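Topoisomerase I-like protein (Leishmania donovani, PDB 2B9S) forms, with a smaller partner chain, a heterodimeric DNA topoisomerase I that probably relaxes supercoiled DNA by transiently nicking and resealing one strand. Local coordinates at residues Arg250-Lys255 with Lys383-Tyr388; Asp258-Tyr263 with Phe283-Ala288. All blocks are in the same frame, centred on the assembly; numbering follows the deposited sequence.

Interaction 1: residues Arg250-Lys255 with Lys383-Tyr388. With VO4 (vanadate ion), chain F; nucleotides of chain C; nucleotides of chain A.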
ATOM      1  N   ARG D 250     -13.044 -13.170  12.017  1.00 35.50           N
ATOM      2  CA  ARG D 250     -14.203 -13.930  12.518  1.00 34.17           C
ATOM      3  C   ARG D 250     -13.912 -14.643  13.839  1.00 35.52           C
ATOM      4  O   ARG D 250     -14.804 -14.752  14.694  1.00 35.69           O
ATOM      5  CB  ARG D 250     -14.671 -14.974  11.492  1.00 33.39           C
ATOM      6  CG  ARG D 250     -15.274 -14.398  10.232  1.00 33.11           C
ATOM      7  CD  ARG D 250     -15.705 -15.479   9.237  1.00 34.07           C
ATOM      8  NE  ARG D 250     -17.049 -16.003   9.517  1.00 35.82           N
ATOM      9  CZ  ARG D 250     -17.585 -17.098   8.966  1.00 35.87           C
ATOM     10  NH1 ARG D 250     -16.915 -17.825   8.079  1.00 35.23           N
ATOM     11  NH2 ARG D 250     -18.809 -17.474   9.309  1.00 36.68           N
ATOM     12  N   LYS D 251     -12.688 -15.151  13.998  1.00 35.28           N
ATOM     13  CA  LYS D 251     -12.285 -15.791  15.251  1.00 35.41           C
ATOM     14  C   LYS D 251     -12.080 -14.766  16.356  1.00 38.71           C
ATOM     15  O   LYS D 251     -12.315 -15.060  17.540  1.00 41.54           O
ATOM     16  CB  LYS D 251     -11.051 -16.645  15.061  1.00 34.99           C
ATOM     17  N   LEU D 252     -11.651 -13.558  15.981  1.00 40.72           N
ATOM     18  CA  LEU D 252     -11.567 -12.432  16.929  1.00 41.51           C
ATOM     19  C   LEU D 252     -12.943 -12.017  17.454  1.00 42.73           C
ATOM     20  O   LEU D 252     -13.085 -11.685  18.627  1.00 43.86           O
ATOM     21  CB  LEU D 252     -10.855 -11.224  16.299  1.00 40.96           C
ATOM     22  CG  LEU D 252     -10.773  -9.910  17.089  1.00 39.81           C
ATOM     23  CD1 LEU D 252     -10.037 -10.093  18.417  1.00 39.15           C
ATOM     24  CD2 LEU D 252     -10.118  -8.837  16.241  1.00 39.67           C
ATOM     25  N   LYS D 253     -13.948 -12.032  16.580  1.00 44.53           N
ATOM     26  CA  LYS D 253     -15.337 -11.714  16.947  1.00 46.20           C
ATOM     27  C   LYS D 253     -15.801 -12.454  18.201  1.00 47.06           C
ATOM     28  O   LYS D 253     -16.522 -11.898  19.040  1.00 47.42           O
ATOM     29  CB  LYS D 253     -16.260 -12.049  15.776  1.00 48.64           C
ATOM     30  CG  LYS D 253     -17.715 -11.686  15.974  1.00 51.01           C
ATOM     31  CD  LYS D 253     -18.562 -12.511  15.035  1.00 52.69           C
ATOM     32  CE  LYS D 253     -19.974 -12.630  15.526  1.00 53.42           C
ATOM     33  NZ  LYS D 253     -20.540 -13.911  15.003  1.00 56.70           N
ATOM     34  N   ASP D 254     -15.372 -13.707  18.316  1.00 47.49           N
ATOM     35  CA  ASP D 254     -15.696 -14.553  19.448  1.00 49.32           C
ATOM     36  C   ASP D 254     -14.768 -14.362  20.643  1.00 49.44           C
ATOM     37  O   ASP D 254     -15.132 -14.730  21.761  1.00 51.68           O
ATOM     38  CB  ASP D 254     -15.719 -16.031  19.020  1.00 51.88           C
ATOM     39  CG  ASP D 254     -16.836 -16.334  18.016  1.00 54.24           C
ATOM     40  OD1 ASP D 254     -18.006 -15.927  18.255  1.00 54.41           O
ATOM     41  OD2 ASP D 254     -16.534 -16.982  16.984  1.00 55.50           O
ATOM     42  N   LYS D 255     -13.580 -13.799  20.427  1.00 47.25           N
ATOM     43  CA  LYS D 255     -12.643 -13.571  21.529  1.00 45.69           C
ATOM     44  C   LYS D 255     -12.712 -12.123  22.054  1.00 45.62           C
ATOM     45  O   LYS D 255     -12.175 -11.800  23.109  1.00 46.15           O
ATOM     46  CB  LYS D 255     -11.219 -13.977  21.128  1.00 44.61           C
ATOM     47  N   LYS D 383      -3.663  -5.446  13.362  1.00 24.37           N
ATOM     48  CA  LYS D 383      -4.269  -5.123  12.064  1.00 22.70           C
ATOM     49  C   LYS D 383      -5.581  -5.869  11.923  1.00 24.53           C
ATOM     50  O   LYS D 383      -6.485  -5.426  11.215  1.00 24.06           O
ATOM     51  CB  LYS D 383      -3.319  -5.390  10.881  1.00 20.81           C
ATOM     52  CG  LYS D 383      -3.135  -6.873  10.491  1.00 23.17           C
ATOM     53  CD  LYS D 383      -2.167  -7.049   9.307  1.00 23.03           C
ATOM     54  CE  LYS D 383      -2.861  -6.811   7.961  1.00 24.14           C
ATOM     55  NZ  LYS D 383      -3.894  -7.874   7.615  1.00 24.70           N
ATOM     56  N   VAL D 384      -5.681  -6.990  12.639  1.00 27.74           N
ATOM     57  CA  VAL D 384      -6.860  -7.869  12.614  1.00 28.72           C
ATOM     58  C   VAL D 384      -8.117  -7.170  13.157  1.00 28.73           C
ATOM     59  O   VAL D 384      -9.227  -7.421  12.666  1.00 30.59           O
ATOM     60  CB  VAL D 384      -6.586  -9.235  13.362  1.00 28.99           C
ATOM     61  CG1 VAL D 384      -7.806 -10.163  13.298  1.00 29.15           C
ATOM     62  CG2 VAL D 384      -5.378  -9.937  12.781  1.00 26.92           C
ATOM     63  N   PHE D 385      -7.945  -6.291  14.153  1.00 28.87           N
ATOM     64  CA  PHE D 385      -9.063  -5.504  14.701  1.00 28.70           C
ATOM     65  C   PHE D 385      -9.661  -4.574  13.670  1.00 29.90           C
ATOM     66  O   PHE D 385     -10.832  -4.165  13.750  1.00 30.51           O
ATOM     67  CB  PHE D 385      -8.606  -4.675  15.900  1.00 29.78           C
ATOM     68  CG  PHE D 385      -8.533  -5.451  17.184  1.00 28.56           C
ATOM     69  CD1 PHE D 385      -7.371  -6.131  17.530  1.00 28.45           C
ATOM     70  CD2 PHE D 385      -9.639  -5.503  18.044  1.00 28.50           C
ATOM     71  CE1 PHE D 385      -7.296  -6.851  18.732  1.00 30.10           C
ATOM     72  CE2 PHE D 385      -9.586  -6.217  19.244  1.00 29.36           C
ATOM     73  CZ  PHE D 385      -8.420  -6.899  19.593  1.00 29.17           C
ATOM     74  N   ARG D 386      -8.842  -4.220  12.698  1.00 29.42           N
ATOM     75  CA  ARG D 386      -9.241  -3.270  11.685  1.00 30.98           C
ATOM     76  C   ARG D 386     -10.120  -3.983  10.639  1.00 30.76           C
ATOM     77  O   ARG D 386     -11.158  -3.454  10.219  1.00 29.16           O
ATOM     78  CB  ARG D 386      -7.978  -2.649  11.080  1.00 29.76           C
ATOM     79  CG  ARG D 386      -8.137  -1.263  10.616  1.00 29.87           C
ATOM     80  CD  ARG D 386      -6.775  -0.695  10.158  1.00 29.57           C
ATOM     81  NE  ARG D 386      -6.978   0.220   9.046  1.00 25.24           N
ATOM     82  CZ  ARG D 386      -7.370   1.477   9.172  1.00 25.51           C
ATOM     83  NH1 ARG D 386      -7.589   2.003  10.374  1.00 25.74           N
ATOM     84  NH2 ARG D 386      -7.504   2.226   8.092  1.00 25.04           N
ATOM     85  N   THR D 387      -9.676  -5.176  10.233  1.00 30.51           N
ATOM     86  CA  THR D 387     -10.460  -6.112   9.416  1.00 33.02           C
ATOM     87  C   THR D 387     -11.768  -6.501  10.114  1.00 33.94           C
ATOM     88  O   THR D 387     -12.833  -6.526   9.485  1.00 34.43           O
ATOM     89  CB  THR D 387      -9.665  -7.421   9.136  1.00 31.93           C
ATOM     90  OG1 THR D 387      -8.372  -7.100   8.625  1.00 30.95           O
ATOM     91  CG2 THR D 387     -10.395  -8.310   8.133  1.00 29.34           C
ATOM     92  N   TYR D 388     -11.661  -6.830  11.402  1.00 34.64           N
ATOM     93  CA  TYR D 388     -12.810  -7.144  12.244  1.00 35.80           C
ATOM     94  C   TYR D 388     -13.810  -5.985  12.309  1.00 35.50           C
ATOM     95  O   TYR D 388     -15.013  -6.182  12.118  1.00 35.80           O
ATOM     96  CB  TYR D 388     -12.352  -7.546  13.656  1.00 38.37           C
ATOM     97  CG  TYR D 388     -13.459  -7.476  14.687  1.00 39.43           C
ATOM     98  CD1 TYR D 388     -14.398  -8.511  14.810  1.00 39.56           C
ATOM     99  CD2 TYR D 388     -13.586  -6.360  15.516  1.00 38.79           C
ATOM    100  CE1 TYR D 388     -15.432  -8.431  15.731  1.00 39.77           C
ATOM    101  CE2 TYR D 388     -14.604  -6.271  16.446  1.00 39.37           C
ATOM    102  CZ  TYR D 388     -15.526  -7.307  16.556  1.00 40.70           C
ATOM    103  OH  TYR D 388     -16.539  -7.214  17.493  1.00 40.46           O
TER
HETATM  104  V   VO4 F 301      -5.192   0.185   5.465  1.00 20.93           V
HETATM  105  O1  VO4 F 301      -6.561   1.243   5.637  1.00 22.83           O
HETATM  106  O2  VO4 F 301      -4.024  -0.057   6.765  1.00 19.44           O
ATOM    107  P    DC C  17       0.277  -5.510  12.926  1.00 20.09           P
ATOM    108  OP1  DC C  17      -1.024  -6.215  13.033  1.00 25.08           O
ATOM    109  OP2  DC C  17       0.718  -4.667  14.033  1.00 21.69           O
ATOM    110  O5'  DC C  17       1.354  -6.639  12.697  1.00 21.45           O
ATOM    111  C5'  DC C  17       1.200  -7.681  11.750  1.00 22.53           C
ATOM    112  C4'  DC C  17       2.534  -8.391  11.721  1.00 22.93           C
ATOM    113  O4'  DC C  17       3.491  -7.573  11.004  1.00 23.26           O
ATOM    114  C3'  DC C  17       3.167  -8.640  13.093  1.00 24.34           C
ATOM    115  O3'  DC C  17       3.597  -9.980  13.103  1.00 28.88           O
ATOM    116  C2'  DC C  17       4.402  -7.754  13.104  1.00 22.96           C
ATOM    117  C1'  DC C  17       4.765  -7.765  11.619  1.00 20.87           C
ATOM    118  N1   DC C  17       5.720  -6.690  11.191  1.00 19.53           N
ATOM    119  C2   DC C  17       6.633  -6.964  10.172  1.00 21.20           C
ATOM    120  O2   DC C  17       6.629  -8.107   9.650  1.00 22.60           O
ATOM    121  N3   DC C  17       7.500  -5.984   9.784  1.00 18.37           N
ATOM    122  C4   DC C  17       7.479  -4.783  10.379  1.00 17.82           C
ATOM    123  N4   DC C  17       8.378  -3.891   9.960  1.00 18.33           N
ATOM    124  C5   DC C  17       6.568  -4.466  11.429  1.00 17.91           C
ATOM    125  C6   DC C  17       5.707  -5.435  11.793  1.00 20.54           C
TER
ATOM    126  P    DT A  10      -4.644  -6.526   4.224  1.00 24.45           P
ATOM    127  OP1  DT A  10      -5.328  -6.541   5.513  1.00 21.37           O
ATOM    128  OP2  DT A  10      -5.263  -7.020   2.964  1.00 25.80           O
ATOM    129  O5'  DT A  10      -4.240  -5.011   3.911  1.00 24.12           O
ATOM    130  C5'  DT A  10      -3.953  -4.062   4.957  1.00 21.60           C
ATOM    131  C4'  DT A  10      -3.687  -2.701   4.359  1.00 22.46           C
ATOM    132  O4'  DT A  10      -2.605  -2.744   3.399  1.00 25.17           O
ATOM    133  C3'  DT A  10      -4.844  -2.096   3.560  1.00 23.88           C
ATOM    134  O3'  DT A  10      -4.991  -0.777   3.987  1.00 24.53           O
ATOM    135  C2'  DT A  10      -4.420  -2.096   2.097  1.00 23.12           C
ATOM    136  C1'  DT A  10      -2.934  -1.887   2.298  1.00 21.84           C
ATOM    137  N1   DT A  10      -2.052  -2.264   1.172  1.00 22.04           N
ATOM    138  C2   DT A  10      -1.087  -1.357   0.764  1.00 20.27           C
ATOM    139  O2   DT A  10      -0.951  -0.255   1.254  1.00 21.13           O
ATOM    140  N3   DT A  10      -0.288  -1.789  -0.263  1.00 19.38           N
ATOM    141  C4   DT A  10      -0.353  -3.019  -0.914  1.00 19.37           C
ATOM    142  O4   DT A  10       0.437  -3.293  -1.822  1.00 20.95           O
ATOM    143  C5   DT A  10      -1.388  -3.916  -0.457  1.00 19.37           C
ATOM    144  C7   DT A  10      -1.654  -5.226  -1.165  1.00 20.13           C
ATOM    145  C6   DT A  10      -2.174  -3.513   0.567  1.00 20.34           C
TER
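L252 reaches from helix 236-266 against helix 384-400 and carries most of this contact. Its CG lies anti to the backbone N (chi1 175°), directed at the other helix, and the two methyls reach different atoms. L252 CD2 sits over the centre of the F385 ring, 3.8 Å from the centroid, in a CH-pi contact. It also meets V384 CG1 and, at 3.7 Å, Y388 CB. L252 CD1 touches F385 CZ (3.8 Å). The Y388 ring crosses K253, with Y388 CE1 3.5 Å from K253 CA and K253 CG in the ring plane at its edge. K253, extended, runs to the partner chain, where NZ hydrogen-bonds the C-terminal carboxylate of F62, which R250 also meets in a salt bridge. The short helical segments cross at 92°. On the far side of the same turn, R386 NH2 gives a nearly straight, in-plane hydrogen bond (2.8 Å) to vanadate O1; R290 and H429 also bond the vanadate, and Y22 OH of the partner chain bonds R386 NE. K383 reaches two DNA strands: its backbone N bonds DC17 OP1 of chain C, and bends at chi3 and chi4 bring NZ to DT10 OP1 of chain A. An apolar, hydrogen-bond-free joint thus backs a cationic grip on DNA and transition-state mimic.

Interaction 2: residues Asp258-Tyr263 with Phe283-Ala288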
ATOM      1  N   ASP D 258     -13.794 -11.103  25.788  1.00 46.64           N
ATOM      2  CA  ASP D 258     -12.809 -11.557  26.761  1.00 46.36           C
ATOM      3  C   ASP D 258     -11.550 -10.679  26.771  1.00 45.77           C
ATOM      4  O   ASP D 258     -10.800 -10.657  27.762  1.00 46.32           O
ATOM      5  CB  ASP D 258     -12.411 -13.007  26.457  1.00 48.93           C
ATOM      6  CG  ASP D 258     -13.619 -13.916  26.149  1.00 51.86           C
ATOM      7  OD1 ASP D 258     -13.815 -14.893  26.911  1.00 52.38           O
ATOM      8  OD2 ASP D 258     -14.356 -13.678  25.146  1.00 51.29           O
ATOM      9  N   ILE D 259     -11.315  -9.983  25.654  1.00 42.65           N
ATOM     10  CA  ILE D 259     -10.135  -9.143  25.458  1.00 39.32           C
ATOM     11  C   ILE D 259     -10.392  -7.807  26.143  1.00 38.85           C
ATOM     12  O   ILE D 259      -9.487  -7.251  26.775  1.00 36.42           O
ATOM     13  CB  ILE D 259      -9.817  -8.953  23.927  1.00 37.64           C
ATOM     14  CG1 ILE D 259      -9.047 -10.158  23.386  1.00 37.33           C
ATOM     15  CG2 ILE D 259      -9.024  -7.677  23.663  1.00 37.02           C
ATOM     16  CD1 ILE D 259      -9.185 -10.373  21.911  1.00 35.87           C
ATOM     17  N   ARG D 260     -11.638  -7.331  26.004  1.00 38.01           N
ATOM     18  CA  ARG D 260     -12.133  -6.075  26.564  1.00 39.20           C
ATOM     19  C   ARG D 260     -12.270  -6.088  28.077  1.00 41.70           C
ATOM     20  O   ARG D 260     -12.082  -5.058  28.736  1.00 43.35           O
ATOM     21  CB  ARG D 260     -13.490  -5.742  25.961  1.00 38.76           C
ATOM     22  CG  ARG D 260     -13.439  -5.510  24.485  1.00 39.08           C
ATOM     23  CD  ARG D 260     -14.808  -5.325  23.899  1.00 39.09           C
ATOM     24  NE  ARG D 260     -14.664  -4.988  22.497  1.00 39.85           N
ATOM     25  CZ  ARG D 260     -15.655  -4.889  21.621  1.00 41.89           C
ATOM     26  NH1 ARG D 260     -16.914  -5.110  21.984  1.00 41.69           N
ATOM     27  NH2 ARG D 260     -15.375  -4.576  20.359  1.00 42.08           N
ATOM     28  N   ALA D 261     -12.638  -7.246  28.622  1.00 42.67           N
ATOM     29  CA  ALA D 261     -12.720  -7.434  30.054  1.00 43.22           C
ATOM     30  C   ALA D 261     -11.301  -7.471  30.594  1.00 43.57           C
ATOM     31  O   ALA D 261     -11.036  -6.995  31.699  1.00 45.59           O
ATOM     32  CB  ALA D 261     -13.460  -8.736  30.378  1.00 44.28           C
ATOM     33  N   SER D 262     -10.391  -8.037  29.806  1.00 42.94           N
ATOM     34  CA  SER D 262      -8.966  -8.088  30.151  1.00 42.69           C
ATOM     35  C   SER D 262      -8.299  -6.700  30.183  1.00 42.45           C
ATOM     36  O   SER D 262      -7.649  -6.357  31.176  1.00 42.18           O
ATOM     37  CB  SER D 262      -8.220  -9.032  29.207  1.00 43.74           C
ATOM     38  OG  SER D 262      -6.893  -9.271  29.638  1.00 44.11           O
ATOM     39  N   TYR D 263      -8.473  -5.892  29.132  1.00 40.38           N
ATOM     40  CA  TYR D 263      -7.873  -4.546  29.155  1.00 39.64           C
ATOM     41  C   TYR D 263      -8.565  -3.563  30.108  1.00 40.99           C
ATOM     42  O   TYR D 263      -7.925  -2.634  30.615  1.00 39.45           O
ATOM     43  CB  TYR D 263      -7.604  -3.949  27.759  1.00 34.11           C
ATOM     44  CG  TYR D 263      -8.786  -3.516  26.886  1.00 32.85           C
ATOM     45  CD1 TYR D 263      -9.617  -2.456  27.249  1.00 31.07           C
ATOM     46  CD2 TYR D 263      -9.012  -4.128  25.645  1.00 31.30           C
ATOM     47  CE1 TYR D 263     -10.670  -2.058  26.424  1.00 31.17           C
ATOM     48  CE2 TYR D 263     -10.043  -3.722  24.806  1.00 30.10           C
ATOM     49  CZ  TYR D 263     -10.864  -2.695  25.195  1.00 31.65           C
ATOM     50  OH  TYR D 263     -11.888  -2.310  24.356  1.00 32.49           O
ATOM     51  N   PHE D 283      -8.018   1.884  22.042  1.00 32.30           N
ATOM     52  CA  PHE D 283      -8.054   2.693  20.822  1.00 30.82           C
ATOM     53  C   PHE D 283      -8.122   1.854  19.554  1.00 29.43           C
ATOM     54  O   PHE D 283      -8.894   2.165  18.667  1.00 28.93           O
ATOM     55  CB  PHE D 283      -6.850   3.641  20.713  1.00 32.47           C
ATOM     56  CG  PHE D 283      -6.904   4.821  21.644  1.00 33.12           C
ATOM     57  CD1 PHE D 283      -8.082   5.173  22.302  1.00 34.96           C
ATOM     58  CD2 PHE D 283      -5.776   5.603  21.835  1.00 33.54           C
ATOM     59  CE1 PHE D 283      -8.128   6.257  23.170  1.00 34.06           C
ATOM     60  CE2 PHE D 283      -5.810   6.701  22.679  1.00 34.28           C
ATOM     61  CZ  PHE D 283      -6.999   7.027  23.354  1.00 34.01           C
ATOM     62  N   ILE D 284      -7.288   0.821  19.470  1.00 31.16           N
ATOM     63  CA  ILE D 284      -7.220  -0.070  18.304  1.00 32.92           C
ATOM     64  C   ILE D 284      -8.540  -0.839  18.120  1.00 34.93           C
ATOM     65  O   ILE D 284      -9.047  -0.975  16.992  1.00 34.86           O
ATOM     66  CB  ILE D 284      -6.012  -1.042  18.413  1.00 32.94           C
ATOM     67  CG1 ILE D 284      -4.689  -0.264  18.302  1.00 32.88           C
ATOM     68  CG2 ILE D 284      -6.097  -2.157  17.384  1.00 32.38           C
ATOM     69  CD1 ILE D 284      -3.447  -1.066  18.644  1.00 31.65           C
ATOM     70  N   ASP D 285      -9.092  -1.315  19.236  1.00 35.91           N
ATOM     71  CA  ASP D 285     -10.403  -1.957  19.256  1.00 37.16           C
ATOM     72  C   ASP D 285     -11.538  -1.006  18.863  1.00 37.90           C
ATOM     73  O   ASP D 285     -12.243  -1.266  17.880  1.00 36.79           O
ATOM     74  CB  ASP D 285     -10.672  -2.575  20.635  1.00 39.20           C
ATOM     75  CG  ASP D 285     -12.087  -3.148  20.777  1.00 40.00           C
ATOM     76  OD1 ASP D 285     -12.813  -3.295  19.771  1.00 40.20           O
ATOM     77  OD2 ASP D 285     -12.467  -3.456  21.918  1.00 40.17           O
ATOM     78  N   ARG D 286     -11.711   0.089  19.612  1.00 37.68           N
ATOM     79  CA  ARG D 286     -12.928   0.904  19.475  1.00 37.93           C
ATOM     80  C   ARG D 286     -12.888   1.862  18.297  1.00 37.01           C
ATOM     81  O   ARG D 286     -13.928   2.147  17.699  1.00 37.47           O
ATOM     82  CB  ARG D 286     -13.277   1.670  20.773  1.00 39.14           C
ATOM     83  CG  ARG D 286     -13.441   0.840  22.050  1.00 38.80           C
ATOM     84  CD  ARG D 286     -14.036  -0.559  21.839  1.00 42.84           C
ATOM     85  NE  ARG D 286     -15.432  -0.583  21.395  1.00 44.21           N
ATOM     86  CZ  ARG D 286     -16.422  -1.235  22.013  1.00 46.37           C
ATOM     87  NH1 ARG D 286     -16.205  -1.936  23.126  1.00 47.11           N
ATOM     88  NH2 ARG D 286     -17.646  -1.189  21.509  1.00 46.29           N
ATOM     89  N   LEU D 287     -11.687   2.342  17.970  1.00 35.97           N
ATOM     90  CA  LEU D 287     -11.482   3.341  16.916  1.00 34.30           C
ATOM     91  C   LEU D 287     -10.799   2.810  15.652  1.00 33.31           C
ATOM     92  O   LEU D 287     -10.618   3.569  14.695  1.00 34.47           O
ATOM     93  CB  LEU D 287     -10.656   4.526  17.454  1.00 34.33           C
ATOM     94  CG  LEU D 287     -11.184   5.391  18.595  1.00 32.66           C
ATOM     95  CD1 LEU D 287     -10.199   6.490  18.841  1.00 32.07           C
ATOM     96  CD2 LEU D 287     -12.559   5.951  18.247  1.00 32.16           C
ATOM     97  N   ALA D 288     -10.415   1.534  15.668  1.00 32.43           N
ATOM     98  CA  ALA D 288      -9.673   0.862  14.581  1.00 32.18           C
ATOM     99  C   ALA D 288      -8.420   1.612  14.084  1.00 31.05           C
ATOM    100  O   ALA D 288      -8.191   1.705  12.882  1.00 33.32           O
ATOM    101  CB  ALA D 288     -10.622   0.468  13.393  1.00 29.37           C
TER
HETATM  102  O   HOH W   1     -14.480  -0.895  25.465  1.00 43.33           O
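R260 grips the carboxylate of D285 side-on, NE to OD2 at 2.7 Å and NH2 to OD1 at 2.9 Å, in a two-pronged salt bridge that joins helix 236-266 to the last turns of helix 272-287. Both oxygens use their syn lone pairs, and the guanidinium and carboxylate planes are only 16° apart, although each acceptor is tilted somewhat from the guanidinium plane. The R260 chain, extended from CG to NE, carries NE out to D285. D285 OD2 takes a second bond, from Y263 OH at 2.8 Å, on the anti side and somewhat out of the carboxylate plane. This oxygen lies in the plane of the tyrosine ring at its edge, with the carboxylate turned 71° to the ring. Against the salt-bridged R260, the guanidinium of R286 stacks nearly flat, with centres 3.8 Å apart and R286 NH1 over the centre of the R260 group. Bends at chi2 and chi3 turn the R286 chain toward R260, and R286 CD passes 3.7 Å from Y263 OH. A water donates to that hydroxyl and accepts a weak bond from R286 NH1. Packing completes the surroundings: I259 and Y263 rest on M281 of helix 272-287, and R260 touches Y388 of helix 384-400. With three donors shared over its two oxygens, D285 is probably held as the anion, and its negative charge would offset part of the repulsion between the two stacked arginines.

How the interactions relate
Interactions 1 and 2 lie about 11 Å apart, centre to centre, and share helix 236-266: residues 250-255 come first, and 258-263 follow about two turns later. Helix 272-287 then supplies 283-288, and 383-388, much further along the chain, lies at helix 384-400, so the pairing of interaction 2 falls within the span bridged by interaction 1. The two contacts touch directly. L252 packs on I259 along the shared helix, and F385 lies against I284 and D285. These three helices therefore form one continuous packing unit in the catalytic core, and it meets the vanadate site through R386, whose guanidinium also approaches the A288 carbonyl.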